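Local atomic coordinates of OxyR (Porphyromonas gingivalis, PDB entry 3HO7), a protein that probably binds DNA as a redox-sensitive transcriptional activator of the LysR family, represented here by its regulatory domain. Residues 50-55 with 64-69; 18-23 with 112-117. All coordinates share one frame; numbering follows the deposited sequence.

Contact 1 (50-55 with 64-69); sequences SRCLAS and AIIASK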
loop_
_atom_site.group_PDB
_atom_site.type_symbol
_atom_site.label_atom_id
_atom_site.label_comp_id
_atom_site.label_asym_id
_atom_site.label_seq_id
_atom_site.Cartn_x
_atom_site.Cartn_y
_atom_site.Cartn_z
ATOM N N SER A 50 15.281 -4.078 3.542
ATOM C CA SER A 50 16.603 -3.688 3.065
ATOM C C SER A 50 16.919 -2.245 3.436
ATOM O O SER A 50 17.960 -1.961 4.029
ATOM C CB SER A 50 16.702 -3.887 1.553
ATOM O OG SER A 50 16.278 -5.190 1.196
ATOM N N ARG A 51 16.013 -1.336 3.087
ATOM C CA ARG A 51 16.184 0.076 3.410
ATOM C C ARG A 51 16.297 0.292 4.914
ATOM O O ARG A 51 17.121 1.080 5.375
ATOM C CB ARG A 51 15.028 0.906 2.843
ATOM C CG ARG A 51 15.016 0.985 1.328
ATOM C CD ARG A 51 14.012 2.012 0.831
ATOM N NE ARG A 51 12.632 1.582 1.042
ATOM C CZ ARG A 51 11.953 0.818 0.192
ATOM N NH1 ARG A 51 12.528 0.397 -0.929
ATOM N NH2 ARG A 51 10.702 0.473 0.462
ATOM N N CYS A 52 15.465 -0.413 5.676
ATOM C CA CYS A 52 15.491 -0.314 7.131
ATOM C C CYS A 52 16.871 -0.632 7.687
ATOM O O CYS A 52 17.434 0.145 8.457
ATOM C CB CYS A 52 14.465 -1.258 7.758
ATOM S SG CYS A 52 12.750 -0.740 7.576
ATOM N N LEU A 53 17.407 -1.783 7.296
ATOM C CA LEU A 53 18.700 -2.232 7.798
ATOM C C LEU A 53 19.815 -1.284 7.367
ATOM O O LEU A 53 20.722 -0.978 8.143
ATOM C CB LEU A 53 18.987 -3.659 7.320
ATOM C CG LEU A 53 17.856 -4.675 7.508
ATOM C CD1 LEU A 53 18.352 -6.090 7.226
ATOM C CD2 LEU A 53 17.266 -4.582 8.909
ATOM N N ALA A 54 19.739 -0.816 6.125
ATOM C CA ALA A 54 20.729 0.113 5.589
ATOM C C ALA A 54 20.667 1.460 6.303
ATOM O O ALA A 54 21.699 2.041 6.642
ATOM C CB ALA A 54 20.527 0.297 4.094
ATOM N N SER A 55 19.451 1.949 6.527
ATOM C CA SER A 55 19.252 3.236 7.182
ATOM C C SER A 55 19.685 3.191 8.644
ATOM O O SER A 55 20.301 4.129 9.145
ATOM C CB SER A 55 17.795 3.680 7.061
ATOM O OG SER A 55 17.474 3.968 5.712
ATOM N N ALA A 64 13.758 0.658 13.701
ATOM C CA ALA A 64 12.985 0.102 12.602
ATOM C C ALA A 64 12.069 -1.019 13.073
ATOM O O ALA A 64 12.496 -1.929 13.787
ATOM C CB ALA A 64 13.909 -0.395 11.497
ATOM N N ILE A 65 10.808 -0.939 12.669
ATOM C CA ILE A 65 9.835 -1.984 12.940
ATOM C C ILE A 65 9.808 -2.931 11.750
ATOM O O ILE A 65 9.447 -2.539 10.641
ATOM C CB ILE A 65 8.434 -1.393 13.169
ATOM C CG1 ILE A 65 8.496 -0.286 14.225
ATOM C CG2 ILE A 65 7.454 -2.482 13.578
ATOM C CD1 ILE A 65 7.200 0.483 14.386
ATOM N N ILE A 66 10.209 -4.176 11.982
ATOM C CA ILE A 66 10.352 -5.144 10.904
ATOM C C ILE A 66 9.612 -6.443 11.211
ATOM O O ILE A 66 9.143 -6.648 12.331
ATOM C CB ILE A 66 11.835 -5.454 10.638
ATOM C CG1 ILE A 66 12.491 -6.021 11.898
ATOM C CG2 ILE A 66 12.563 -4.198 10.172
ATOM C CD1 ILE A 66 13.965 -6.344 11.736
ATOM N N ALA A 67 9.511 -7.313 10.208
ATOM C CA ALA A 67 8.799 -8.579 10.349
ATOM C C ALA A 67 9.762 -9.762 10.301
ATOM O O ALA A 67 9.470 -10.789 9.688
ATOM C CB ALA A 67 7.740 -8.710 9.263
ATOM N N SER A 68 10.911 -9.608 10.948
ATOM C CA SER A 68 11.935 -10.644 10.962
ATOM C C SER A 68 13.130 -10.200 11.798
ATOM O O SER A 68 13.257 -9.023 12.133
ATOM C CB SER A 68 12.396 -10.947 9.535
ATOM O OG SER A 68 12.981 -9.800 8.942
ATOM N N LYS A 69 14.003 -11.146 12.133
ATOM C CA LYS A 69 15.254 -10.811 12.794
ATOM C C LYS A 69 16.164 -10.109 11.795
ATOM O O LYS A 69 16.169 -10.445 10.610
ATOM C CB LYS A 69 15.934 -12.064 13.352
ATOM C CG LYS A 69 15.199 -12.695 14.526
ATOM C CD LYS A 69 15.871 -13.977 14.992
ATOM C CE LYS A 69 15.067 -14.644 16.096
ATOM N NZ LYS A 69 13.715 -15.046 15.616
#
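Cys-52, on the face of helix 49-58 turned to the sheet, meets Ala-64 and Ile-66 of strand 63-66, and these three buried residues account for most of the contact. The two backbones come nearest at Cys-52 and Ala-64, whose CA atoms lie 6.0 Å apart. The groups meeting at this close approach are small: Cys-52 CB sits 3.9 Å from Ala-64 CB. The sulfur does not point straight at the strand. With chi1 at -73°, SG stands beside the backbone N and anti to the carbonyl carbon, which leaves Cys-52 SG slightly further from Ala-64 CB, at 4.1 Å, than CB is. Ile-66, two residues further along the strand and on the same face, adds a third apolar group. Its chi1 of 60° makes CG2 the branch presented to the cysteine, and Ile-66 CG2 lies 4.3 Å from Cys-52 CB. The same methyl is 4.2 Å from Ala-64 CB, so the three carbons form a nearly even triangle of van der Waals contacts. Leu-53 stands at the margin, its CD2 4.9 Å from Ile-66 CG2. The evidence is thus of apolar packing, without polar bonds between the segments. Ile-65 points to the opposite face of the sheet, against Ile-15 and Val-17. In the fold this is the crossover of a beta-alpha-beta unit: helix 49-58 links strand 40-46 to strand 63-66, and strand 11-17 runs parallel between the two. Cys-52 accordingly also rests on Ala-16 of that central strand, while antiparallel strand 184-194 flanks strand 63-66 through backbone bonds of Ala-64 to Ala-192 and of Ile-66 to Arg-190.

Contact 2 (18-23 with 112-117); sequences LPTIAP and WLLDEG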
loop_
_atom_site.group_PDB
_atom_site.type_symbol
_atom_site.label_atom_id
_atom_site.label_comp_id
_atom_site.label_asym_id
_atom_site.label_seq_id
_atom_site.Cartn_x
_atom_site.Cartn_y
_atom_site.Cartn_z
ATOM N N LEU A 18 7.633 -1.262 8.186
ATOM C CA LEU A 18 7.300 -2.020 6.991
ATOM C C LEU A 18 5.929 -1.641 6.456
ATOM O O LEU A 18 5.020 -1.308 7.220
ATOM C CB LEU A 18 7.358 -3.522 7.264
ATOM C CG LEU A 18 8.759 -4.135 7.224
ATOM C CD1 LEU A 18 9.711 -3.348 8.109
ATOM C CD2 LEU A 18 8.717 -5.604 7.625
ATOM N N PRO A 19 5.773 -1.691 5.127
ATOM C CA PRO A 19 4.502 -1.388 4.490
ATOM C C PRO A 19 3.451 -2.422 4.861
ATOM O O PRO A 19 2.256 -2.139 4.800
ATOM C CB PRO A 19 4.819 -1.487 2.993
ATOM C CG PRO A 19 6.312 -1.473 2.893
ATOM C CD PRO A 19 6.804 -2.083 4.155
ATOM N N THR A 20 3.901 -3.617 5.233
ATOM C CA THR A 20 2.994 -4.687 5.627
ATOM C C THR A 20 2.701 -4.659 7.126
ATOM O O THR A 20 2.038 -5.555 7.656
ATOM C CB THR A 20 3.546 -6.072 5.230
ATOM O OG1 THR A 20 4.921 -6.175 5.629
ATOM C CG2 THR A 20 3.451 -6.263 3.721
ATOM N N ILE A 21 3.199 -3.628 7.803
ATOM C CA ILE A 21 2.934 -3.432 9.225
ATOM C C ILE A 21 2.265 -2.079 9.454
ATOM O O ILE A 21 1.287 -1.973 10.193
ATOM C CB ILE A 21 4.237 -3.472 10.059
ATOM C CG1 ILE A 21 4.913 -4.841 9.964
ATOM C CG2 ILE A 21 3.958 -3.123 11.517
ATOM C CD1 ILE A 21 6.160 -4.950 10.813
ATOM N N ALA A 22 2.797 -1.052 8.799
ATOM C CA ALA A 22 2.384 0.332 9.035
ATOM C C ALA A 22 0.879 0.537 9.179
ATOM O O ALA A 22 0.426 1.176 10.131
ATOM C CB ALA A 22 2.935 1.234 7.941
ATOM N N PRO A 23 0.096 0.014 8.223
ATOM C CA PRO A 23 -1.343 0.275 8.173
ATOM C C PRO A 23 -2.093 -0.340 9.344
ATOM O O PRO A 23 -3.116 0.195 9.780
ATOM C CB PRO A 23 -1.781 -0.409 6.868
ATOM C CG PRO A 23 -0.529 -0.606 6.083
ATOM C CD PRO A 23 0.546 -0.819 7.096
ATOM N N TRP A 112 -1.440 -14.647 -5.046
ATOM C CA TRP A 112 -0.705 -13.391 -5.060
ATOM C C TRP A 112 0.215 -13.374 -3.853
ATOM O O TRP A 112 -0.241 -13.418 -2.716
ATOM C CB TRP A 112 -1.662 -12.202 -5.002
ATOM C CG TRP A 112 -2.725 -12.236 -6.052
ATOM C CD1 TRP A 112 -4.051 -12.486 -5.867
ATOM C CD2 TRP A 112 -2.550 -12.021 -7.455
ATOM N NE1 TRP A 112 -4.715 -12.436 -7.066
ATOM C CE2 TRP A 112 -3.815 -12.153 -8.058
ATOM C CE3 TRP A 112 -1.446 -11.729 -8.261
ATOM C CZ2 TRP A 112 -4.007 -12.000 -9.428
ATOM C CZ3 TRP A 112 -1.638 -11.580 -9.618
ATOM C CH2 TRP A 112 -2.909 -11.715 -10.189
ATOM N N LEU A 113 1.515 -13.298 -4.105
ATOM C CA LEU A 113 2.487 -13.323 -3.028
ATOM C C LEU A 113 3.322 -12.060 -3.004
ATOM O O LEU A 113 3.867 -11.646 -4.021
ATOM C CB LEU A 113 3.402 -14.541 -3.160
ATOM C CG LEU A 113 2.749 -15.920 -3.070
ATOM C CD1 LEU A 113 3.785 -17.010 -3.277
ATOM C CD2 LEU A 113 2.039 -16.103 -1.742
ATOM N N LEU A 114 3.425 -11.450 -1.832
ATOM C CA LEU A 114 4.265 -10.282 -1.688
ATOM C C LEU A 114 5.701 -10.773 -1.671
ATOM O O LEU A 114 6.045 -11.677 -0.917
ATOM C CB LEU A 114 3.939 -9.553 -0.385
ATOM C CG LEU A 114 2.533 -8.958 -0.281
ATOM C CD1 LEU A 114 2.184 -8.622 1.160
ATOM C CD2 LEU A 114 2.402 -7.733 -1.169
ATOM N N ASP A 115 6.536 -10.167 -2.502
ATOM C CA ASP A 115 7.952 -10.511 -2.559
ATOM C C ASP A 115 8.576 -10.530 -1.166
ATOM O O ASP A 115 9.277 -11.475 -0.804
ATOM C CB ASP A 115 8.711 -9.527 -3.455
ATOM C CG ASP A 115 8.258 -9.586 -4.903
ATOM O OD1 ASP A 115 7.845 -10.673 -5.358
ATOM O OD2 ASP A 115 8.321 -8.542 -5.589
ATOM N N GLU A 116 8.313 -9.484 -0.389
ATOM C CA GLU A 116 8.882 -9.355 0.949
ATOM C C GLU A 116 7.847 -9.598 2.048
ATOM O O GLU A 116 8.192 -9.995 3.161
ATOM C CB GLU A 116 9.529 -7.979 1.123
ATOM C CG GLU A 116 9.950 -7.658 2.549
ATOM C CD GLU A 116 10.848 -6.440 2.630
ATOM O OE1 GLU A 116 11.727 -6.288 1.753
ATOM O OE2 GLU A 116 10.681 -5.634 3.572
ATOM N N GLY A 117 6.579 -9.355 1.735
ATOM C CA GLY A 117 5.510 -9.588 2.694
ATOM C C GLY A 117 5.373 -11.064 3.015
ATOM O O GLY A 117 5.187 -11.441 4.172
HETATM O O HOH W 1 6.996 -7.623 4.577
#
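Leu-18 O is gripped twice, by Ala-22 N at 2.7 Å and by Ile-21 N at 3.0 Å, which fixes the turn leading into helix 22-36 with Ile-21 at its N-cap. That turn presents Thr-20 to the 112-117 loop. Its two branches divide the work: with chi1 at 48°, OG1 sits between the backbone N and the carbonyl carbon, while CG2 reaches across. Thr-20 CG2 meets Leu-114 CD1 tip to tip at 3.7 Å, and lies 4.0 Å from Gly-117 CA, where the glycine leaves room for the Thr-20 methyl and, above all, for Leu-114 CD1, which a CB there would strike. Met-145 of helix 145-153 touches both Thr-20 and Leu-114. On the polar side a water stands 2.7 Å from Thr-20 OG1 and donates a weak bond of 3.0 Å to Glu-116 O. The Glu-116 carboxylate passes near Leu-18, but its OE2 accepts from Thr-49 N, at the start of helix 49-58. Joined by one methyl cluster and one water bridge, the two segments probably face each other across the cleft of the periplasmic-binding-protein-like fold, in a junction that is light and partly hydrated.

How the contacts relate
Contact 1 is nested in sequence within the long excursion closed by contact 2, and their centres are 13 Å apart. They meet directly through Leu-18 and Ile-21: Leu-18 CD1 lies 3.6 Å from Ile-66 CG2, the same methyl that packs on Cys-52, and Ile-66 O is 3.8 Å from Ile-21 CD1. A second tie is polar, since Glu-116 of contact 2 bonds to Thr-49 N at the head of the helix that carries contact 1. Contact 1, whose three touching residues are all buried, belongs to the interior of one lobe, whereas contact 2 joins that lobe to the 112-117 loop. This loop ends two residues before Cys-119, whose disulfide with Cys-128 is formed in this structure.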